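Local coordinates for alpha-2,3-sialyltransferase (Campylobacter jejuni, PDB 2P2V), which probably transfers sialic acid from a CMP-activated donor to sugar acceptors in alpha-2,3 linkage, using the sialyltransferase domain that this chain represents, at residues G28-N33 and G170-E175; R47-Y52 and F67-V72; K62-F67 and I91-C96; Y77-Q82 and N259-T264. All coordinates share one frame; numbering follows the deposited sequence.

Overall arrangement
Interactions 2 and 3 lie on the parallel sheet itself: they share Phe67 and tie strand 62-68 to strand 44-48 on one flank and to strand 90-96 on the other. Interaction 1, also buried, joins two loops beyond the sheet and relies on a carboxylate gripped by a serine, whereas interaction 3 combines backbone hydrogen bonds with apolar packing. Interactions 1 and 2 both touch the bound donor analogue, the first chiefly at its cytosine and also at a phosphate oxygen, the second at the phosphate, sialic acid and ribose C5'. Interaction 4 is only partly buried: a loop lies against helix 73-85, one side-chain-to-backbone bond joins them, and a second subunit comes up close by.

Interaction 1: G28-N33 and G170-E175; sequences GPSLKN and GIDFYE. With CSF (cytidine-5'-monophosphate-3-fluoro-N-acetyl-neuraminic acid), chain O.
Gly28 N donates to Gly170 O over 2.8 Å, and the CA atoms of Leu31 and Gly170 lie 4.2 Å apart. Beside this bond, Asp172 reaches across with its carboxylate, where OD2 is held twice by one residue. Ser30 OG donates to Asp172 OD2 at 2.7 Å from the syn side, while Ser30 N, in the short 3-10 turn 29-31, reaches the same Asp172 OD2 at 3.0 Å from above the carboxylate plane. Ser30 OG owes its position to a chi1 of 70°, between the backbone N and the carbonyl carbon; a water links it to Ile171 O. Both loops follow neighbouring parallel strands, 21-25 and 165-169, and at this end of the Rossmann-like sheet they form the cytosine site. Asp172 N and Phe173 N both donate to O2 of the base, and Tyr174 N to its N3. The base is sandwiched: C4 lies 3.8 Å above the centre of the Tyr174 ring, and on the opposite face Gly28 CA comes 3.4 Å from C5. At the rim of its ring, Tyr174 OH donates to the phosphate oxygen O2A at 2.5 Å.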
# COMPACT_ATOMS: atom_id res chain seq x y z
N GLY A 28 -11.32 35.83 -14.04
CA GLY A 28 -12.40 36.81 -14.14
C GLY A 28 -12.02 38.04 -14.93
O GLY A 28 -10.83 38.25 -15.27
N PRO A 29 -13.02 38.90 -15.23
CA PRO A 29 -12.79 40.07 -16.08
C PRO A 29 -11.71 40.99 -15.51
O PRO A 29 -10.97 41.60 -16.27
CB PRO A 29 -14.12 40.79 -16.06
CG PRO A 29 -15.10 39.79 -15.66
CD PRO A 29 -14.41 38.82 -14.75
N SER A 30 -11.57 41.03 -14.19
CA SER A 30 -10.64 41.94 -13.56
C SER A 30 -9.19 41.59 -13.81
O SER A 30 -8.27 42.33 -13.44
CB SER A 30 -10.90 42.00 -12.06
OG SER A 30 -10.52 40.78 -11.44
N LEU A 31 -8.94 40.45 -14.45
CA LEU A 31 -7.56 40.14 -14.87
C LEU A 31 -7.07 41.23 -15.84
O LEU A 31 -5.88 41.53 -15.90
CB LEU A 31 -7.52 38.76 -15.54
CG LEU A 31 -6.23 38.23 -16.16
CD1 LEU A 31 -5.21 37.83 -15.04
CD2 LEU A 31 -6.59 37.09 -17.12
N LYS A 32 -8.00 41.80 -16.60
CA LYS A 32 -7.72 42.87 -17.56
C LYS A 32 -7.50 44.24 -16.88
O LYS A 32 -6.98 45.18 -17.51
CB LYS A 32 -8.89 42.96 -18.56
CG LYS A 32 -8.96 41.85 -19.63
CD LYS A 32 -9.91 42.23 -20.80
CE LYS A 32 -9.94 41.15 -21.90
NZ LYS A 32 -10.06 41.67 -23.32
N ASN A 33 -7.89 44.35 -15.61
CA ASN A 33 -7.89 45.62 -14.89
C ASN A 33 -7.03 45.58 -13.62
O ASN A 33 -7.42 46.13 -12.59
CB ASN A 33 -9.32 46.03 -14.51
CG ASN A 33 -10.30 46.00 -15.70
OD1 ASN A 33 -9.99 46.48 -16.80
ND2 ASN A 33 -11.50 45.47 -15.46
N GLY A 170 -8.25 38.78 -10.80
CA GLY A 170 -9.09 37.91 -11.63
C GLY A 170 -10.10 37.12 -10.82
O GLY A 170 -10.72 36.16 -11.32
N ILE A 171 -10.30 37.51 -9.56
CA ILE A 171 -11.35 36.92 -8.73
C ILE A 171 -12.59 37.86 -8.62
O ILE A 171 -12.53 38.92 -8.00
CB ILE A 171 -10.77 36.42 -7.38
CG1 ILE A 171 -9.90 35.17 -7.66
CG2 ILE A 171 -11.89 36.05 -6.41
CD1 ILE A 171 -9.01 34.70 -6.51
N ASP A 172 -13.70 37.49 -9.25
CA ASP A 172 -14.85 38.38 -9.43
C ASP A 172 -16.19 37.72 -9.10
O ASP A 172 -17.28 38.25 -9.41
CB ASP A 172 -14.87 38.91 -10.87
CG ASP A 172 -13.67 39.79 -11.17
OD1 ASP A 172 -13.57 40.89 -10.58
OD2 ASP A 172 -12.81 39.36 -11.97
N PHE A 173 -16.09 36.53 -8.50
CA PHE A 173 -17.23 35.79 -7.96
C PHE A 173 -18.38 35.60 -8.94
O PHE A 173 -19.52 35.46 -8.52
CB PHE A 173 -17.74 36.45 -6.68
CG PHE A 173 -16.69 36.66 -5.64
CD1 PHE A 173 -16.33 37.93 -5.26
CD2 PHE A 173 -16.07 35.57 -5.05
CE1 PHE A 173 -15.38 38.14 -4.30
CE2 PHE A 173 -15.11 35.75 -4.08
CZ PHE A 173 -14.76 37.06 -3.70
N TYR A 174 -18.08 35.61 -10.23
CA TYR A 174 -19.09 35.40 -11.28
C TYR A 174 -20.26 36.40 -11.19
O TYR A 174 -21.42 36.03 -11.36
CB TYR A 174 -19.57 33.94 -11.29
CG TYR A 174 -18.43 32.94 -11.42
CD1 TYR A 174 -17.72 32.52 -10.29
CD2 TYR A 174 -18.06 32.43 -12.68
CE1 TYR A 174 -16.66 31.61 -10.40
CE2 TYR A 174 -17.01 31.52 -12.80
CZ TYR A 174 -16.32 31.11 -11.66
OH TYR A 174 -15.29 30.22 -11.76
N GLU A 175 -19.93 37.67 -10.94
CA GLU A 175 -20.92 38.76 -10.87
C GLU A 175 -20.72 39.73 -12.04
O GLU A 175 -19.65 39.76 -12.66
CB GLU A 175 -20.81 39.48 -9.52
CG GLU A 175 -21.01 38.54 -8.32
CD GLU A 175 -21.23 39.25 -7.00
OE1 GLU A 175 -21.04 40.48 -6.92
OE2 GLU A 175 -21.59 38.57 -6.01
C5A CSF O . -15.94 25.80 -13.44
C4A CSF O . -16.16 26.95 -12.45
C2A CSF O . -13.67 26.93 -11.85
O6A CSF O . -13.54 25.94 -12.89
C6A CSF O . -14.50 25.91 -13.98
C3A CSF O . -15.10 26.94 -11.34
O4A CSF O . -17.43 26.78 -11.83
N5A CSF O . -16.91 26.00 -14.53
C7A CSF O . -14.13 24.73 -14.87
C8A CSF O . -12.69 24.85 -15.36
C9A CSF O . -12.26 23.62 -16.18
O9A CSF O . -10.94 23.79 -16.74
O8A CSF O . -12.56 26.11 -16.11
O7A CSF O . -14.37 23.51 -14.14
C1A CSF O . -12.81 26.54 -10.66
OBA CSF O . -13.02 27.17 -9.58
OAA CSF O . -11.95 25.63 -10.80
O1A CSF O . -13.23 28.27 -12.19
O2A CSF O . -14.29 29.57 -14.01
N1 CSF O . -13.21 33.60 -11.26
C2 CSF O . -14.07 34.51 -10.58
N3 CSF O . -15.05 35.19 -11.25
C4 CSF O . -15.18 35.02 -12.58
C5 CSF O . -14.35 34.13 -13.28
C6 CSF O . -13.36 33.43 -12.59
C3' CSF O . -12.18 30.53 -10.27
C2' CSF O . -12.64 31.80 -9.57
C1' CSF O . -12.15 32.89 -10.53
O4' CSF O . -11.18 32.32 -11.44
C4' CSF O . -10.99 30.93 -11.14
PA CSF O . -12.96 28.97 -13.63
O5' CSF O . -12.00 30.23 -13.25
C5' CSF O . -10.85 30.10 -12.41
O3' CSF O . -11.74 29.57 -9.32
O2' CSF O . -11.99 31.92 -8.28
N4 CSF O . -16.15 35.69 -13.28
O2 CSF O . -13.94 34.65 -9.33
O3A CSF O . -12.15 28.13 -14.58
C10 CSF O . -17.40 24.90 -15.13
O10 CSF O . -17.07 23.74 -14.82
C11 CSF O . -18.40 25.16 -16.24
F3A CSF O . -15.25 25.82 -10.55
O HOH W 1 -10.19 40.53 -8.66

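Interaction 2: R47-Y52 and F67-V72; sequences RCNQFY and FFNPGV. With CSF (cytidine-5'-monophosphate-3-fluoro-N-acetyl-neuraminic acid), chain O; EDO (1,2-ethanediol), chain D.
Cys48 and Phe67 form a parallel bridge where strands 44-48 and 62-68 run out at their C-terminal ends, beside the donor-sugar site. Asn49 N donates to Phe67 O over 2.8 Å with an N-H...O angle of 163°, nearly along the C=O axis; the partner bond, from Phe67 N to Arg47 O, is weak. Beyond the bridge the first chain turns away, Asn49 having positive phi, and Gln50 is the centre of an inverse gamma turn. Asn49 O meets the edge of the Phe68 ring in its plane, 3.4 Å from CE1, and the CZ end of that ring reaches Phe51 CE1 obliquely. In a Rossmann-like fold such strand-end loops commonly receive the nucleotide, and here they bind a fluorinated analogue of CMP-sialic acid. Asn49 CG stands anti to the carbonyl carbon (chi1 -58°), beside the backbone N; at the end of the side chain ND2 donates both to the phosphate oxygen O3A and to the sialic acid carboxylate oxygen OAA. Asn69 ND2 meets the same OAA at 3.1 Å, almost straight at 168°, and one carboxylate oxygen is thus gripped from both loops. Two waters add to the link: one donates to Asn49 OD1 and Asn69 OD1, the other donates to Asn49 OD1 and accepts from Asn69 N. Farther along the glycerol tail of the sugar, Gln50 OE1 accepts from O9A at 2.6 Å while Gln50 NE2 donates to O8A at 2.9 Å. Cys48 SG packs 3.4 Å from the ribose C5'.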
# COMPACT_ATOMS: atom_id res chain seq x y z
N ARG A 47 -1.37 30.46 -11.70
CA ARG A 47 -2.50 30.63 -12.60
C ARG A 47 -3.28 29.31 -12.63
O ARG A 47 -2.76 28.26 -12.25
CB ARG A 47 -2.01 30.92 -14.03
CG ARG A 47 -1.06 32.16 -14.24
CD ARG A 47 -1.77 33.44 -13.86
NE ARG A 47 -2.99 33.77 -14.62
CZ ARG A 47 -3.00 34.41 -15.79
NH1 ARG A 47 -1.88 34.75 -16.37
NH2 ARG A 47 -4.15 34.72 -16.37
N CYS A 48 -4.52 29.35 -13.12
CA CYS A 48 -5.29 28.13 -13.09
C CYS A 48 -6.06 27.98 -14.39
O CYS A 48 -6.26 28.98 -15.12
CB CYS A 48 -6.29 28.12 -11.93
SG CYS A 48 -7.57 29.40 -11.93
N ASN A 49 -6.48 26.75 -14.65
CA ASN A 49 -7.50 26.49 -15.66
C ASN A 49 -7.18 27.15 -17.00
O ASN A 49 -6.07 26.94 -17.50
CB ASN A 49 -8.87 26.84 -15.09
CG ASN A 49 -9.20 26.03 -13.81
OD1 ASN A 49 -8.59 25.00 -13.54
ND2 ASN A 49 -10.18 26.49 -13.06
N GLN A 50 -8.14 27.86 -17.62
CA GLN A 50 -7.90 28.41 -18.95
C GLN A 50 -7.17 29.77 -18.94
O GLN A 50 -7.57 30.68 -19.66
CB GLN A 50 -9.21 28.49 -19.73
CG GLN A 50 -9.75 27.14 -20.14
CD GLN A 50 -10.51 26.41 -19.01
OE1 GLN A 50 -9.96 25.49 -18.40
NE2 GLN A 50 -11.77 26.79 -18.77
N PHE A 51 -6.09 29.91 -18.17
CA PHE A 51 -5.39 31.19 -18.08
C PHE A 51 -4.84 31.64 -19.46
O PHE A 51 -4.74 32.84 -19.77
CB PHE A 51 -4.25 31.11 -17.02
CG PHE A 51 -3.14 30.21 -17.41
CD1 PHE A 51 -3.16 28.86 -17.05
CD2 PHE A 51 -2.09 30.68 -18.17
CE1 PHE A 51 -2.15 27.99 -17.49
CE2 PHE A 51 -1.06 29.83 -18.60
CZ PHE A 51 -1.10 28.47 -18.26
N TYR A 52 -4.43 30.66 -20.26
CA TYR A 52 -3.75 30.91 -21.54
C TYR A 52 -4.71 31.43 -22.62
O TYR A 52 -4.27 31.81 -23.73
CB TYR A 52 -3.09 29.61 -22.06
CG TYR A 52 -4.00 28.41 -22.00
CD1 TYR A 52 -4.08 27.64 -20.83
CD2 TYR A 52 -4.77 28.04 -23.09
CE1 TYR A 52 -4.91 26.57 -20.73
CE2 TYR A 52 -5.62 26.97 -22.99
CZ TYR A 52 -5.68 26.22 -21.82
OH TYR A 52 -6.51 25.12 -21.73
N PHE A 67 -2.58 25.30 -12.15
CA PHE A 67 -3.46 24.41 -11.39
C PHE A 67 -4.60 24.05 -12.29
O PHE A 67 -5.24 24.94 -12.85
CB PHE A 67 -4.05 25.10 -10.16
CG PHE A 67 -3.02 25.42 -9.11
CD1 PHE A 67 -2.16 26.49 -9.31
CD2 PHE A 67 -2.89 24.61 -7.99
CE1 PHE A 67 -1.15 26.73 -8.33
CE2 PHE A 67 -1.89 24.85 -7.04
CZ PHE A 67 -1.05 25.90 -7.23
N PHE A 68 -4.87 22.76 -12.38
CA PHE A 68 -5.95 22.25 -13.30
C PHE A 68 -6.84 21.24 -12.58
O PHE A 68 -6.39 20.46 -11.70
CB PHE A 68 -5.31 21.52 -14.51
CG PHE A 68 -4.40 22.38 -15.37
CD1 PHE A 68 -4.84 23.59 -15.96
CD2 PHE A 68 -3.09 21.99 -15.58
CE1 PHE A 68 -3.97 24.38 -16.73
CE2 PHE A 68 -2.25 22.74 -16.40
CZ PHE A 68 -2.71 23.95 -16.98
N ASN A 69 -8.11 21.18 -13.00
CA ASN A 69 -9.08 20.30 -12.40
C ASN A 69 -8.97 18.87 -12.99
O ASN A 69 -8.55 18.68 -14.15
CB ASN A 69 -10.52 20.86 -12.65
CG ASN A 69 -10.81 22.16 -11.82
OD1 ASN A 69 -10.17 22.43 -10.78
ND2 ASN A 69 -11.74 22.95 -12.29
N PRO A 70 -9.30 17.88 -12.19
CA PRO A 70 -9.04 16.51 -12.56
C PRO A 70 -9.79 16.14 -13.83
O PRO A 70 -9.31 15.35 -14.59
CB PRO A 70 -9.65 15.71 -11.43
CG PRO A 70 -9.54 16.63 -10.24
CD PRO A 70 -9.82 17.99 -10.80
N GLY A 71 -10.98 16.71 -14.00
CA GLY A 71 -11.90 16.27 -15.11
C GLY A 71 -11.40 16.61 -16.52
O GLY A 71 -11.81 15.98 -17.50
N VAL A 72 -10.50 17.58 -16.62
CA VAL A 72 -9.86 17.98 -17.87
C VAL A 72 -8.37 17.93 -17.72
O VAL A 72 -7.66 18.47 -18.55
CB VAL A 72 -10.27 19.43 -18.29
CG1 VAL A 72 -11.79 19.45 -18.67
CG2 VAL A 72 -10.06 20.41 -17.12
C5A CSF O . -15.94 25.80 -13.44
C4A CSF O . -16.16 26.95 -12.45
C2A CSF O . -13.67 26.93 -11.85
O6A CSF O . -13.54 25.94 -12.89
C6A CSF O . -14.50 25.91 -13.98
C3A CSF O . -15.10 26.94 -11.34
O4A CSF O . -17.43 26.78 -11.83
N5A CSF O . -16.91 26.00 -14.53
C7A CSF O . -14.13 24.73 -14.87
C8A CSF O . -12.69 24.85 -15.36
C9A CSF O . -12.26 23.62 -16.18
O9A CSF O . -10.94 23.79 -16.74
O8A CSF O . -12.56 26.11 -16.11
O7A CSF O . -14.37 23.51 -14.14
C1A CSF O . -12.81 26.54 -10.66
OBA CSF O . -13.02 27.17 -9.58
OAA CSF O . -11.95 25.63 -10.80
O1A CSF O . -13.23 28.27 -12.19
O2A CSF O . -14.29 29.57 -14.01
N1 CSF O . -13.21 33.60 -11.26
C2 CSF O . -14.07 34.51 -10.58
N3 CSF O . -15.05 35.19 -11.25
C4 CSF O . -15.18 35.02 -12.58
C5 CSF O . -14.35 34.13 -13.28
C6 CSF O . -13.36 33.43 -12.59
C3' CSF O . -12.18 30.53 -10.27
C2' CSF O . -12.64 31.80 -9.57
C1' CSF O . -12.15 32.89 -10.53
O4' CSF O . -11.18 32.32 -11.44
C4' CSF O . -10.99 30.93 -11.14
PA CSF O . -12.96 28.97 -13.63
O5' CSF O . -12.00 30.23 -13.25
C5' CSF O . -10.85 30.10 -12.41
O3' CSF O . -11.74 29.57 -9.32
O2' CSF O . -11.99 31.92 -8.28
N4 CSF O . -16.15 35.69 -13.28
O2 CSF O . -13.94 34.65 -9.33
O3A CSF O . -12.15 28.13 -14.58
C10 CSF O . -17.40 24.90 -15.13
O10 CSF O . -17.07 23.74 -14.82
C11 CSF O . -18.40 25.16 -16.24
F3A CSF O . -15.25 25.82 -10.55
C1 EDO D . -10.57 23.19 -7.72
O1 EDO D . -11.42 22.12 -8.17
C2 EDO D . -11.29 23.93 -6.60
O2 EDO D . -12.69 23.61 -6.65
O HOH W 2 -7.89 24.16 -10.79
O HOH W 3 -8.50 23.09 -15.33

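Interaction 3: K62-F67 and I91-C96; sequences KIKAVF and IKNIFC
Ile63 pairs with Ile91 in the first of three parallel bridges that close a beta-alpha-beta unit, strand 62-68, helix 73-85 and strand 90-96, within a Rossmann-like sheet. Ile63 O accepts from Lys92 N at 3.0 Å. At Lys64 the regular pairing breaks, and its carbonyl turns to a side chain: Asn93 ND2 donates to Lys64 O at 3.0 Å, the oxygen lying in the amide plane. The Lys64 and Lys92 chains touch through their CD methylenes, NZ atoms 5.3 Å apart; this like-charge approach is probably eased by Glu10, which makes a salt bridge with Lys64 and accepts from Asn93 ND2. Ala65 CB sits at the edge of the Phe95 ring, 3.6 Å from CE1. Val66 restores the pairing, its N donating to Asn93 O and its O accepting from Phe95 N at 2.9 Å, nearly straight at 177°. Its two methyls lie around Ile91 CG2, the side chains crossing at about a right angle on the face where helix 73-85 covers Ile91 and Ile94. On the other face, Phe67 and Phe95 point the same way, their planes 4° apart but slid past one another. Phe95 CD1 stands over the face of the Phe67 ring, 3.5 Å from CE2.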
# COMPACT_ATOMS: atom_id res chain seq x y z
N LYS A 62 6.30 34.06 -16.92
CA LYS A 62 6.84 33.13 -15.93
C LYS A 62 5.80 32.76 -14.87
O LYS A 62 5.40 33.60 -14.05
CB LYS A 62 8.12 33.67 -15.29
CG LYS A 62 9.08 34.22 -16.36
CD LYS A 62 10.50 34.33 -15.86
CE LYS A 62 11.42 34.62 -17.04
NZ LYS A 62 12.84 34.95 -16.62
N ILE A 63 5.28 31.52 -14.98
CA ILE A 63 4.34 30.98 -14.01
C ILE A 63 5.04 30.00 -13.04
O ILE A 63 5.71 29.03 -13.48
CB ILE A 63 3.08 30.33 -14.71
CG1 ILE A 63 2.37 31.34 -15.60
CG2 ILE A 63 2.13 29.88 -13.62
CD1 ILE A 63 1.41 30.71 -16.66
N LYS A 64 4.96 30.25 -11.74
CA LYS A 64 5.53 29.36 -10.79
C LYS A 64 4.73 28.04 -10.71
O LYS A 64 5.33 26.97 -10.66
CB LYS A 64 5.62 30.00 -9.37
CG LYS A 64 6.35 29.15 -8.34
CD LYS A 64 7.89 29.03 -8.57
CE LYS A 64 8.60 28.50 -7.32
NZ LYS A 64 10.08 28.48 -7.53
N ALA A 65 3.41 28.10 -10.70
CA ALA A 65 2.68 26.82 -10.75
C ALA A 65 1.40 27.09 -11.49
O ALA A 65 0.80 28.14 -11.32
CB ALA A 65 2.34 26.30 -9.42
N VAL A 66 0.93 26.09 -12.22
CA VAL A 66 -0.40 26.16 -12.76
C VAL A 66 -1.25 25.11 -12.12
O VAL A 66 -0.72 24.09 -11.65
CB VAL A 66 -0.45 25.89 -14.33
CG1 VAL A 66 0.24 27.05 -15.14
CG2 VAL A 66 0.17 24.53 -14.68
N PHE A 67 -2.58 25.30 -12.15
CA PHE A 67 -3.46 24.41 -11.39
C PHE A 67 -4.60 24.05 -12.29
O PHE A 67 -5.24 24.94 -12.85
CB PHE A 67 -4.05 25.10 -10.16
CG PHE A 67 -3.02 25.42 -9.11
CD1 PHE A 67 -2.16 26.49 -9.31
CD2 PHE A 67 -2.89 24.61 -7.99
CE1 PHE A 67 -1.15 26.73 -8.33
CE2 PHE A 67 -1.89 24.85 -7.04
CZ PHE A 67 -1.05 25.90 -7.23
N ILE A 91 6.64 27.38 -17.17
CA ILE A 91 5.77 26.83 -16.11
C ILE A 91 6.64 25.92 -15.29
O ILE A 91 7.17 24.90 -15.82
CB ILE A 91 4.60 26.06 -16.73
CG1 ILE A 91 3.73 27.03 -17.53
CG2 ILE A 91 3.78 25.36 -15.59
CD1 ILE A 91 2.64 26.37 -18.40
N LYS A 92 6.85 26.28 -14.02
CA LYS A 92 7.72 25.51 -13.17
C LYS A 92 7.11 24.29 -12.50
O LYS A 92 7.84 23.37 -12.14
CB LYS A 92 8.46 26.38 -12.15
CG LYS A 92 9.44 27.34 -12.85
CD LYS A 92 9.84 28.47 -11.89
CE LYS A 92 11.09 29.18 -12.38
NZ LYS A 92 12.22 28.21 -12.37
N ASN A 93 5.79 24.28 -12.33
CA ASN A 93 5.16 23.19 -11.60
C ASN A 93 3.76 23.04 -12.15
O ASN A 93 3.13 24.01 -12.47
CB ASN A 93 4.95 23.55 -10.12
CG ASN A 93 6.26 23.61 -9.33
OD1 ASN A 93 6.68 22.61 -8.80
ND2 ASN A 93 6.87 24.80 -9.22
N ILE A 94 3.24 21.83 -12.10
CA ILE A 94 1.86 21.63 -12.59
C ILE A 94 1.09 20.85 -11.55
O ILE A 94 1.47 19.72 -11.24
CB ILE A 94 1.81 20.81 -13.93
CG1 ILE A 94 2.53 21.55 -15.05
CG2 ILE A 94 0.33 20.59 -14.29
CD1 ILE A 94 2.71 20.71 -16.38
N PHE A 95 0.04 21.43 -10.96
CA PHE A 95 -0.77 20.74 -9.96
C PHE A 95 -2.14 20.32 -10.52
O PHE A 95 -2.71 21.06 -11.33
CB PHE A 95 -1.15 21.63 -8.80
CG PHE A 95 0.03 21.96 -7.89
CD1 PHE A 95 0.86 22.98 -8.23
CD2 PHE A 95 0.24 21.25 -6.72
CE1 PHE A 95 1.98 23.32 -7.40
CE2 PHE A 95 1.34 21.56 -5.89
CZ PHE A 95 2.18 22.62 -6.25
N CYS A 96 -2.65 19.22 -9.99
CA CYS A 96 -4.05 18.86 -10.16
C CYS A 96 -4.77 19.23 -8.88
O CYS A 96 -4.40 18.76 -7.79
CB CYS A 96 -4.13 17.36 -10.43
SG CYS A 96 -5.84 16.94 -10.84

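Interaction 4: Y77-Q82 and N259-T264; sequences YHTAKQ and NDILLT
His78 turns its imidazole against Leu262, whose CB approaches the ring obliquely, 3.5 Å from His78 CD2. In the ring plane a water lies at the edge, 2.8 Å from His78 NE2, and donates in turn to Leu263 O at 2.6 Å, bridging helix and loop. The other ring nitrogen, ND1, is hydrogen-bonded to Tyr139 of the second subunit, whose Tyr143 also meets the imidazole with planes about 20° apart. Partners at both nitrogens would restrain the rotation of the ring. CB of His78 points toward the loop, and CG stands anti to the backbone N (chi1 168°).

The next residue, Thr79, supplies the direct polar link: Leu262 N donates to Thr79 OG1 at 2.9 Å with an angle of 159°. The hydroxyl gives its own proton to Gln75 O, one turn back along the helix, which leaves OG1 to accept from the loop. The side chain of Leu262 fills the angle between three helix residues. Its CD1 touches Gln82 CG at 3.4 Å and lies 3.6 Å from His78 NE2, while CB and CG pass close to Thr79 OG1.

This face of helix 73-85 also takes part in the subunit interface of the four-chain assembly, Gln82 NE2 bonding to the same Tyr139 of the second subunit. Beside Leu262, Ile261 packs against helix 187-192 and Tyr52, so the loop before helix 268-283 is wedged between helices 73-85 and 187-192, while Ala80 points away from it toward Ile94 of strand 90-96.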
# COMPACT_ATOMS: atom_id res chain seq x y z
N TYR A 77 -2.84 19.09 -19.16
CA TYR A 77 -1.41 18.69 -19.05
C TYR A 77 -0.71 18.80 -20.41
O TYR A 77 0.34 19.36 -20.54
CB TYR A 77 -1.33 17.25 -18.52
CG TYR A 77 0.07 16.74 -18.29
CD1 TYR A 77 0.77 17.07 -17.12
CD2 TYR A 77 0.73 15.97 -19.24
CE1 TYR A 77 2.08 16.61 -16.91
CE2 TYR A 77 2.05 15.49 -19.04
CZ TYR A 77 2.68 15.79 -17.86
OH TYR A 77 3.94 15.28 -17.72
N HIS A 78 -1.36 18.25 -21.44
CA HIS A 78 -0.85 18.34 -22.80
C HIS A 78 -0.78 19.83 -23.25
O HIS A 78 0.22 20.26 -23.84
CB HIS A 78 -1.87 17.54 -23.67
CG HIS A 78 -1.69 17.76 -25.14
ND1 HIS A 78 -0.49 17.56 -25.78
CD2 HIS A 78 -2.58 18.13 -26.10
CE1 HIS A 78 -0.62 17.86 -27.06
NE2 HIS A 78 -1.88 18.21 -27.27
N THR A 79 -1.78 20.62 -22.92
CA THR A 79 -1.80 22.05 -23.32
C THR A 79 -0.62 22.74 -22.66
O THR A 79 0.12 23.47 -23.31
CB THR A 79 -3.11 22.74 -22.94
OG1 THR A 79 -4.23 22.11 -23.60
CG2 THR A 79 -3.10 24.21 -23.40
N ALA A 80 -0.46 22.51 -21.37
CA ALA A 80 0.71 23.10 -20.67
C ALA A 80 2.09 22.70 -21.23
O ALA A 80 3.03 23.54 -21.29
CB ALA A 80 0.58 22.76 -19.16
N LYS A 81 2.28 21.43 -21.60
CA LYS A 81 3.50 20.97 -22.25
C LYS A 81 3.68 21.66 -23.60
O LYS A 81 4.79 22.04 -23.92
CB LYS A 81 3.50 19.46 -22.49
CG LYS A 81 3.55 18.60 -21.28
CD LYS A 81 4.98 18.67 -20.71
CE LYS A 81 5.01 17.88 -19.47
NZ LYS A 81 6.41 17.79 -18.94
N GLN A 82 2.60 21.88 -24.33
CA GLN A 82 2.72 22.64 -25.58
C GLN A 82 3.02 24.15 -25.37
O GLN A 82 3.75 24.73 -26.15
CB GLN A 82 1.47 22.45 -26.40
CG GLN A 82 1.34 21.02 -26.92
CD GLN A 82 2.51 20.59 -27.77
OE1 GLN A 82 2.97 21.34 -28.64
NE2 GLN A 82 2.96 19.36 -27.56
N ASN A 259 -4.77 29.42 -27.83
CA ASN A 259 -5.83 30.19 -27.22
C ASN A 259 -7.04 29.37 -26.89
O ASN A 259 -8.08 29.93 -26.52
CB ASN A 259 -6.26 31.34 -28.13
CG ASN A 259 -6.85 30.87 -29.47
OD1 ASN A 259 -6.81 29.68 -29.84
ND2 ASN A 259 -7.40 31.83 -30.22
N ASP A 260 -6.95 28.05 -27.05
CA ASP A 260 -8.06 27.15 -26.67
C ASP A 260 -7.36 25.92 -26.10
O ASP A 260 -6.17 25.72 -26.38
CB ASP A 260 -8.89 26.80 -27.90
CG ASP A 260 -10.25 26.23 -27.57
OD1 ASP A 260 -10.57 26.06 -26.38
OD2 ASP A 260 -11.02 25.91 -28.54
N ILE A 261 -8.07 25.17 -25.26
CA ILE A 261 -7.55 23.92 -24.67
C ILE A 261 -7.29 22.95 -25.82
O ILE A 261 -8.12 22.84 -26.74
CB ILE A 261 -8.53 23.32 -23.60
CG1 ILE A 261 -7.91 22.14 -22.86
CG2 ILE A 261 -9.95 22.94 -24.23
CD1 ILE A 261 -8.78 21.72 -21.63
N LEU A 262 -6.13 22.30 -25.80
CA LEU A 262 -5.81 21.32 -26.86
C LEU A 262 -6.56 20.02 -26.73
O LEU A 262 -6.85 19.51 -25.65
CB LEU A 262 -4.31 21.04 -26.87
CG LEU A 262 -3.40 22.26 -27.07
CD1 LEU A 262 -1.98 21.83 -27.33
CD2 LEU A 262 -3.90 23.22 -28.20
N LEU A 263 -6.87 19.42 -27.88
CA LEU A 263 -7.56 18.14 -27.90
C LEU A 263 -6.49 17.07 -27.98
O LEU A 263 -5.40 17.33 -28.46
CB LEU A 263 -8.42 18.07 -29.19
CG LEU A 263 -9.93 18.39 -29.14
CD1 LEU A 263 -10.40 19.39 -28.11
CD2 LEU A 263 -10.46 18.69 -30.59
N THR A 264 -6.81 15.85 -27.60
CA THR A 264 -5.81 14.79 -27.66
C THR A 264 -6.18 13.84 -28.80
O THR A 264 -7.35 13.67 -29.09
CB THR A 264 -5.75 14.03 -26.33
OG1 THR A 264 -7.06 13.57 -26.00
CG2 THR A 264 -5.34 15.02 -25.20
O HOH W 4 -3.36 18.42 -29.61